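Local structure of uncharacterized protein DUF1344 (Bacteroides vulgatus ATCC 8482, 3K6O) at residues 19-24 / 115-120; 65-70 / 74-79; 188-191 / 197-200. The protein is of unknown function but belongs to the NigD-like family, in which an N-terminal OB domain is joined to a C-terminal beta sandwich. All blocks are in the same frame, centred on the assembly; numbering follows the deposited sequence.

Interaction 1: 19-24 / 115-120; sequences MATVEK and DDYLNV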
loop_
_atom_site.group_PDB
_atom_site.type_symbol
_atom_site.label_atom_id
_atom_site.label_comp_id
_atom_site.label_asym_id
_atom_site.label_seq_id
_atom_site.Cartn_x
_atom_site.Cartn_y
_atom_site.Cartn_z
HETATM N N MSE A 19 -4.650 2.906 6.966
HETATM C CA MSE A 19 -4.885 3.162 5.555
HETATM C C MSE A 19 -6.371 3.363 5.277
HETATM O O MSE A 19 -7.244 2.875 6.016
HETATM C CB MSE A 19 -4.397 1.987 4.713
HETATM C CG MSE A 19 -2.913 1.675 4.843
HETATM SE SE MSE A 19 -1.847 2.960 3.866
HETATM C CE MSE A 19 -2.700 3.121 2.250
ATOM N N ALA A 20 -6.650 4.094 4.206
ATOM C CA ALA A 20 -7.976 4.186 3.681
ATOM C C ALA A 20 -7.942 4.589 2.222
ATOM O O ALA A 20 -6.957 5.115 1.722
ATOM C CB ALA A 20 -8.818 5.187 4.512
ATOM N N THR A 21 -9.029 4.331 1.529
ATOM C CA THR A 21 -9.164 4.752 0.158
ATOM C C THR A 21 -10.343 5.677 0.100
ATOM O O THR A 21 -11.384 5.395 0.653
ATOM C CB THR A 21 -9.384 3.551 -0.799
ATOM O OG1 THR A 21 -8.382 2.544 -0.567
ATOM C CG2 THR A 21 -9.284 4.004 -2.282
ATOM N N VAL A 22 -10.150 6.803 -0.547
ATOM C CA VAL A 22 -11.198 7.768 -0.770
ATOM C C VAL A 22 -12.172 7.210 -1.803
ATOM O O VAL A 22 -11.774 6.626 -2.806
ATOM C CB VAL A 22 -10.595 9.102 -1.282
ATOM C CG1 VAL A 22 -11.703 10.138 -1.581
ATOM C CG2 VAL A 22 -9.573 9.659 -0.291
ATOM N N GLU A 23 -13.462 7.387 -1.566
ATOM C CA GLU A 23 -14.443 7.067 -2.575
ATOM C C GLU A 23 -15.487 8.154 -2.598
ATOM O O GLU A 23 -15.551 8.968 -1.700
ATOM C CB GLU A 23 -15.026 5.679 -2.329
ATOM C CG GLU A 23 -13.991 4.551 -2.360
ATOM C CD GLU A 23 -13.347 4.314 -3.750
ATOM O OE1 GLU A 23 -13.751 4.920 -4.771
ATOM O OE2 GLU A 23 -12.401 3.518 -3.810
ATOM N N LYS A 24 -16.252 8.181 -3.682
ATOM C CA LYS A 24 -17.327 9.134 -3.893
ATOM C C LYS A 24 -18.490 8.461 -4.607
ATOM O O LYS A 24 -18.294 7.573 -5.409
ATOM C CB LYS A 24 -16.870 10.323 -4.739
ATOM C CG LYS A 24 -15.759 11.112 -4.125
ATOM C CD LYS A 24 -15.390 12.344 -4.938
ATOM C CE LYS A 24 -16.232 13.511 -4.630
ATOM N NZ LYS A 24 -15.744 14.703 -5.374
ATOM N N ASP A 115 -7.325 -6.402 0.731
ATOM C CA ASP A 115 -8.187 -6.922 -0.331
ATOM C C ASP A 115 -7.765 -6.403 -1.684
ATOM O O ASP A 115 -7.887 -7.131 -2.656
ATOM C CB ASP A 115 -9.683 -6.590 -0.097
ATOM C CG ASP A 115 -10.658 -7.501 -0.927
ATOM O OD1 ASP A 115 -10.506 -8.750 -0.909
ATOM O OD2 ASP A 115 -11.585 -6.951 -1.599
ATOM N N ASP A 116 -7.315 -5.147 -1.764
ATOM C CA ASP A 116 -7.061 -4.529 -3.060
ATOM C C ASP A 116 -5.607 -4.209 -3.314
ATOM O O ASP A 116 -5.266 -3.971 -4.467
ATOM C CB ASP A 116 -7.836 -3.217 -3.280
ATOM C CG ASP A 116 -9.341 -3.387 -3.248
ATOM O OD1 ASP A 116 -9.893 -4.412 -3.720
ATOM O OD2 ASP A 116 -9.978 -2.443 -2.762
ATOM N N TYR A 117 -4.772 -4.200 -2.276
ATOM C CA TYR A 117 -3.390 -3.698 -2.424
ATOM C C TYR A 117 -2.337 -4.501 -1.732
ATOM O O TYR A 117 -2.600 -5.120 -0.731
ATOM C CB TYR A 117 -3.246 -2.274 -1.882
ATOM C CG TYR A 117 -4.282 -1.275 -2.342
ATOM C CD1 TYR A 117 -4.106 -0.538 -3.512
ATOM C CD2 TYR A 117 -5.432 -1.064 -1.597
ATOM C CE1 TYR A 117 -5.047 0.398 -3.950
ATOM C CE2 TYR A 117 -6.398 -0.111 -2.016
ATOM C CZ TYR A 117 -6.195 0.615 -3.187
ATOM O OH TYR A 117 -7.114 1.566 -3.586
ATOM N N LEU A 118 -1.132 -4.474 -2.281
ATOM C CA LEU A 118 0.054 -4.787 -1.503
ATOM C C LEU A 118 0.611 -3.458 -0.957
ATOM O O LEU A 118 0.996 -2.559 -1.704
ATOM C CB LEU A 118 1.095 -5.505 -2.340
ATOM C CG LEU A 118 2.282 -5.994 -1.516
ATOM C CD1 LEU A 118 1.893 -7.187 -0.617
ATOM C CD2 LEU A 118 3.448 -6.360 -2.385
ATOM N N ASN A 119 0.649 -3.373 0.367
ATOM C CA ASN A 119 1.046 -2.183 1.108
ATOM C C ASN A 119 2.452 -2.359 1.612
ATOM O O ASN A 119 2.763 -3.327 2.307
ATOM C CB ASN A 119 0.089 -1.966 2.268
ATOM C CG ASN A 119 -1.346 -1.842 1.785
ATOM O OD1 ASN A 119 -1.691 -0.899 1.048
ATOM N ND2 ASN A 119 -2.191 -2.831 2.142
ATOM N N VAL A 120 3.298 -1.401 1.271
ATOM C CA VAL A 120 4.698 -1.451 1.654
ATOM C C VAL A 120 5.148 -0.125 2.307
ATOM O O VAL A 120 4.962 0.940 1.761
ATOM C CB VAL A 120 5.560 -1.750 0.439
ATOM C CG1 VAL A 120 7.041 -2.070 0.893
ATOM C CG2 VAL A 120 4.964 -2.924 -0.354
#
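M19, a selenomethionine, reaches across to N119 with the end of its side chain: its CE methyl stops 4.3 Å from N119 OD1, a loose van der Waals approach. That oxygen is satisfied by R58 and the hydroxyl of S171. Two residues further along strand 16-23, T21 meets the tip of Y117, the two side chains coming from opposite directions. With T21 OG1 anti to the carbonyl carbon (chi1 -51°), both branches face Y117: the T21 CG2 methyl lies 3.5 Å from Y117 OH. T21 OG1 is 3.4 Å from the same Y117 OH and 3.6 Å from Y117 CE2, standing obliquely to the ring, and it also receives a weak hydrogen bond from R58. Within its own segment Y117 is backed by D116, whose CB sits 3.5 Å above one ring face, toward the rim. With 130 Å² buried in all, this is a small, side-chain-only meeting of the OB domain with the beta sandwich. Strand 58-66 flanks it through R58 and F60, strand 107-113 through W112, and strand 165-173 through S171 and K173.

Interaction 2: 65-70 / 74-79; sequences FLEAGE and AYNIRL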
loop_
_atom_site.group_PDB
_atom_site.type_symbol
_atom_site.label_atom_id
_atom_site.label_comp_id
_atom_site.label_asym_id
_atom_site.label_seq_id
_atom_site.Cartn_x
_atom_site.Cartn_y
_atom_site.Cartn_z
ATOM N N PHE A 65 -12.977 7.792 15.970
ATOM C CA PHE A 65 -14.285 7.245 15.683
ATOM C C PHE A 65 -15.250 7.814 16.695
ATOM O O PHE A 65 -15.149 7.501 17.867
ATOM C CB PHE A 65 -14.250 5.712 15.728
ATOM C CG PHE A 65 -13.473 5.117 14.627
ATOM C CD1 PHE A 65 -12.095 5.098 14.671
ATOM C CD2 PHE A 65 -14.101 4.592 13.531
ATOM C CE1 PHE A 65 -11.360 4.553 13.615
ATOM C CE2 PHE A 65 -13.368 4.050 12.484
ATOM C CZ PHE A 65 -12.007 4.027 12.534
ATOM N N LEU A 66 -16.149 8.683 16.247
ATOM C CA LEU A 66 -16.982 9.447 17.167
ATOM C C LEU A 66 -18.298 8.756 17.539
ATOM O O LEU A 66 -18.772 8.893 18.663
ATOM C CB LEU A 66 -17.257 10.834 16.610
ATOM C CG LEU A 66 -16.060 11.743 16.323
ATOM C CD1 LEU A 66 -16.566 12.986 15.633
ATOM C CD2 LEU A 66 -15.203 12.100 17.568
ATOM N N GLU A 67 -18.891 8.030 16.604
ATOM C CA GLU A 67 -20.143 7.320 16.864
ATOM C C GLU A 67 -20.536 6.444 15.667
ATOM O O GLU A 67 -20.009 6.610 14.549
ATOM C CB GLU A 67 -21.259 8.349 17.124
ATOM C CG GLU A 67 -21.713 9.014 15.831
ATOM C CD GLU A 67 -21.929 10.500 15.916
ATOM O OE1 GLU A 67 -21.994 11.030 17.039
ATOM O OE2 GLU A 67 -22.028 11.146 14.841
ATOM N N ALA A 68 -21.452 5.517 15.885
ATOM C CA ALA A 68 -22.030 4.748 14.791
ATOM C C ALA A 68 -22.612 5.705 13.746
ATOM O O ALA A 68 -23.082 6.780 14.079
ATOM C CB ALA A 68 -23.132 3.781 15.305
ATOM N N GLY A 69 -22.597 5.290 12.488
ATOM C CA GLY A 69 -23.046 6.146 11.394
ATOM C C GLY A 69 -24.479 5.944 10.956
ATOM O O GLY A 69 -25.354 5.814 11.759
ATOM N N GLU A 70 -24.694 5.934 9.651
ATOM C CA GLU A 70 -26.013 6.006 9.066
ATOM C C GLU A 70 -25.856 5.802 7.587
ATOM O O GLU A 70 -24.763 6.009 7.053
ATOM C CB GLU A 70 -26.613 7.403 9.282
ATOM C CG GLU A 70 -25.743 8.556 8.675
ATOM C CD GLU A 70 -24.477 8.839 9.481
ATOM O OE1 GLU A 70 -24.595 8.976 10.708
ATOM O OE2 GLU A 70 -23.376 8.921 8.899
ATOM N N ALA A 74 -20.425 2.976 8.406
ATOM C CA ALA A 74 -20.284 2.290 9.672
ATOM C C ALA A 74 -20.099 3.271 10.825
ATOM O O ALA A 74 -20.659 3.061 11.901
ATOM C CB ALA A 74 -19.084 1.317 9.608
ATOM N N TYR A 75 -19.265 4.299 10.608
ATOM C CA TYR A 75 -18.931 5.290 11.619
ATOM C C TYR A 75 -18.842 6.701 11.049
ATOM O O TYR A 75 -18.509 6.893 9.883
ATOM C CB TYR A 75 -17.583 4.976 12.260
ATOM C CG TYR A 75 -17.523 3.653 12.970
ATOM C CD1 TYR A 75 -17.941 3.531 14.293
ATOM C CD2 TYR A 75 -17.016 2.535 12.330
ATOM C CE1 TYR A 75 -17.888 2.322 14.943
ATOM C CE2 TYR A 75 -16.957 1.327 12.972
ATOM C CZ TYR A 75 -17.388 1.226 14.278
ATOM O OH TYR A 75 -17.322 0.014 14.904
ATOM N N ASN A 76 -19.129 7.667 11.909
ATOM C CA ASN A 76 -18.863 9.074 11.675
ATOM C C ASN A 76 -17.565 9.369 12.384
ATOM O O ASN A 76 -17.417 9.007 13.554
ATOM C CB ASN A 76 -19.961 9.956 12.251
ATOM C CG ASN A 76 -21.282 9.766 11.560
ATOM O OD1 ASN A 76 -21.336 9.447 10.355
ATOM N ND2 ASN A 76 -22.373 9.994 12.311
ATOM N N ILE A 77 -16.625 10.002 11.681
ATOM C CA ILE A 77 -15.292 10.228 12.225
ATOM C C ILE A 77 -14.848 11.683 12.196
ATOM O O ILE A 77 -15.423 12.513 11.485
ATOM C CB ILE A 77 -14.206 9.360 11.485
ATOM C CG1 ILE A 77 -14.008 9.828 10.032
ATOM C CG2 ILE A 77 -14.611 7.896 11.488
ATOM C CD1 ILE A 77 -12.642 9.500 9.408
ATOM N N ARG A 78 -13.816 11.974 12.992
ATOM C CA ARG A 78 -13.027 13.171 12.832
ATOM C C ARG A 78 -11.754 12.756 12.096
ATOM O O ARG A 78 -11.054 11.818 12.515
ATOM C CB ARG A 78 -12.653 13.803 14.189
ATOM C CG ARG A 78 -11.717 14.956 14.056
ATOM C CD ARG A 78 -11.577 15.779 15.294
ATOM N NE ARG A 78 -11.173 15.008 16.453
ATOM C CZ ARG A 78 -11.942 14.756 17.513
ATOM N NH1 ARG A 78 -13.201 15.183 17.588
ATOM N NH2 ARG A 78 -11.445 14.051 18.512
ATOM N N LEU A 79 -11.450 13.461 11.023
ATOM C CA LEU A 79 -10.222 13.238 10.280
ATOM C C LEU A 79 -9.175 14.186 10.854
ATOM O O LEU A 79 -9.214 15.372 10.567
ATOM C CB LEU A 79 -10.446 13.505 8.790
ATOM C CG LEU A 79 -9.229 13.387 7.879
ATOM C CD1 LEU A 79 -8.617 11.954 7.925
ATOM C CD2 LEU A 79 -9.594 13.785 6.457
#
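N76 and the two glutamates E67 and E70 form the polar side of this antiparallel hairpin. From the backbone, N76 CB passes 3.5 Å from E67 OE2, and N76 CG, anti to the carbonyl carbon (chi1 -66°), carries the amide out between the two acids. At the tip, N76 ND2 donates twice, both times close to the amide plane: to the anti lone pair of E67 OE2 at 2.8 Å, and to the syn lone pair of E70 OE1 at 2.9 Å. The E70 carboxylate lies nearly coplanar with the amide (12°), whereas that of E67 is turned almost perpendicular to it (81°). The other branch, N76 OD1, comes within 2.6 Å of E70 OE2. In the backbone beneath, L66 N is hydrogen-bonded to N76 O and N76 N to E67 O, so one residue of strand 75-93 lies opposite two of segment 65-70, a classic beta bulge. On the other face, F65 presents its ring edge to the face of Y75, a T-shaped pair with centroids 5.2 Å apart, and F65 CD2 rests 3.9 Å from I77 CG2. With an alanine here in place of N76, E67 and E70 would probably lose their shared donor and be free to turn. So short an approach of N76 OD1 and E70 OE2 suggests that the E70 carboxyl carries a proton, though the geometry does not settle it.

Interaction 3: 188-191 / 197-200; sequences KVLV and EEKT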
loop_
_atom_site.group_PDB
_atom_site.type_symbol
_atom_site.label_atom_id
_atom_site.label_comp_id
_atom_site.label_asym_id
_atom_site.label_seq_id
_atom_site.Cartn_x
_atom_site.Cartn_y
_atom_site.Cartn_z
ATOM N N LYS A 188 3.122 -14.702 -2.889
ATOM C CA LYS A 188 4.535 -14.764 -2.512
ATOM C C LYS A 188 5.252 -13.600 -3.176
ATOM O O LYS A 188 5.101 -13.386 -4.384
ATOM C CB LYS A 188 5.131 -16.079 -2.962
ATOM C CG LYS A 188 4.506 -17.299 -2.297
ATOM C CD LYS A 188 5.257 -18.602 -2.606
ATOM C CE LYS A 188 4.679 -19.810 -1.804
ATOM N NZ LYS A 188 5.335 -21.117 -2.167
ATOM N N VAL A 189 5.987 -12.831 -2.383
ATOM C CA VAL A 189 6.654 -11.641 -2.843
ATOM C C VAL A 189 8.175 -11.695 -2.579
ATOM O O VAL A 189 8.604 -11.774 -1.429
ATOM C CB VAL A 189 6.086 -10.368 -2.183
ATOM C CG1 VAL A 189 6.820 -9.091 -2.726
ATOM C CG2 VAL A 189 4.556 -10.279 -2.415
ATOM N N LEU A 190 8.966 -11.668 -3.649
ATOM C CA LEU A 190 10.418 -11.737 -3.538
ATOM C C LEU A 190 11.013 -10.351 -3.319
ATOM O O LEU A 190 10.652 -9.385 -4.012
ATOM C CB LEU A 190 11.063 -12.350 -4.797
ATOM C CG LEU A 190 11.136 -13.878 -4.903
ATOM C CD1 LEU A 190 11.437 -14.307 -6.342
ATOM C CD2 LEU A 190 12.193 -14.501 -3.938
ATOM N N VAL A 191 11.950 -10.281 -2.385
ATOM C CA VAL A 191 12.598 -9.039 -2.000
ATOM C C VAL A 191 14.097 -9.247 -1.901
ATOM O O VAL A 191 14.572 -10.282 -1.361
ATOM C CB VAL A 191 12.066 -8.544 -0.635
ATOM C CG1 VAL A 191 12.886 -7.315 -0.088
ATOM C CG2 VAL A 191 10.573 -8.222 -0.776
ATOM N N GLU A 197 19.803 -11.842 2.351
ATOM C CA GLU A 197 19.868 -12.372 1.011
ATOM C C GLU A 197 18.436 -12.410 0.496
ATOM O O GLU A 197 17.505 -12.304 1.283
ATOM C CB GLU A 197 20.480 -13.762 1.054
ATOM C CG GLU A 197 21.757 -13.817 1.915
ATOM C CD GLU A 197 22.878 -12.892 1.392
ATOM O OE1 GLU A 197 22.950 -12.685 0.144
ATOM O OE2 GLU A 197 23.686 -12.392 2.232
ATOM N N GLU A 198 18.275 -12.546 -0.817
ATOM C CA GLU A 198 16.948 -12.539 -1.445
ATOM C C GLU A 198 16.044 -13.435 -0.608
ATOM O O GLU A 198 16.460 -14.513 -0.231
ATOM C CB GLU A 198 17.036 -13.027 -2.885
ATOM C CG GLU A 198 15.771 -12.882 -3.710
ATOM C CD GLU A 198 15.520 -11.466 -4.241
ATOM O OE1 GLU A 198 16.490 -10.763 -4.584
ATOM O OE2 GLU A 198 14.331 -11.058 -4.313
ATOM N N LYS A 199 14.846 -12.962 -0.275
ATOM C CA LYS A 199 13.899 -13.739 0.529
ATOM C C LYS A 199 12.454 -13.595 0.036
ATOM O O LYS A 199 12.142 -12.658 -0.674
ATOM C CB LYS A 199 13.972 -13.313 1.991
ATOM C CG LYS A 199 13.639 -11.854 2.238
ATOM C CD LYS A 199 13.893 -11.467 3.672
ATOM C CE LYS A 199 12.840 -12.055 4.584
ATOM N NZ LYS A 199 12.880 -11.425 5.951
ATOM N N THR A 200 11.604 -14.543 0.417
ATOM C CA THR A 200 10.198 -14.563 0.010
ATOM C C THR A 200 9.265 -14.249 1.158
ATOM O O THR A 200 9.249 -14.973 2.140
ATOM C CB THR A 200 9.816 -15.957 -0.506
ATOM O OG1 THR A 200 10.685 -16.297 -1.576
ATOM C CG2 THR A 200 8.416 -15.992 -1.038
#
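V191 and K199 are joined by a pair of backbone hydrogen bonds, V191 N to K199 O and K199 N to V191 O, each 2.9 Å long. Next to this pair, L190 stands opposite T200 in a non-hydrogen-bonded position, and their side chains share a face: L190 CD2 lies 3.3 Å from T200 OG1. The threonine methyl, T200 CG2, touches K188 CB at 3.8 Å. The strands are the two arms of a beta hairpin, 186-191 with 199-204, in the C-terminal beta sandwich. Where the hairpin opens toward its loop, E198 folds back on the first arm: a bend at chi2 (79°) brings its carboxylate over the V191 carbonyl, with E198 OE2 3.0 Å from V191 C and 3.5 Å from L190 CB but not hydrogen-bonded to V191 N or O. E198 CA also makes a CA-H...O contact with V191 O, 3.3 Å long. In the next shell, E198 OE1 takes a weak hydrogen bond from N103, and K188 extends away to a salt bridge with D147 and a cation-pi contact with Y149. V189 and V191 turn to the other face, where they pack on L154 of strand 149-157 and M111 of strand 107-113.

In the fold
Interaction 1 lies nearest the middle of the molecule, its centre about 7 Å from that of the chain, and joins the two domains; the other two are hairpins, one in each. Interaction 2 is nested in the chain loop that interaction 1 closes, their centres about 19 Å apart, and they are tied by the pairing of strands 16-23 and 58-66. Interaction 3 follows later in sequence, yet touches interaction 1 through L118 CD2 and V189 CG2, 4.1 Å apart. The hairpins sit on opposite sides of the chain centre, about 39 Å between centres. In each, the side chain of a glutamate, E67 or E198, lies about 4 Å from bound tetraethylene glycol, probably a crystallisation additive.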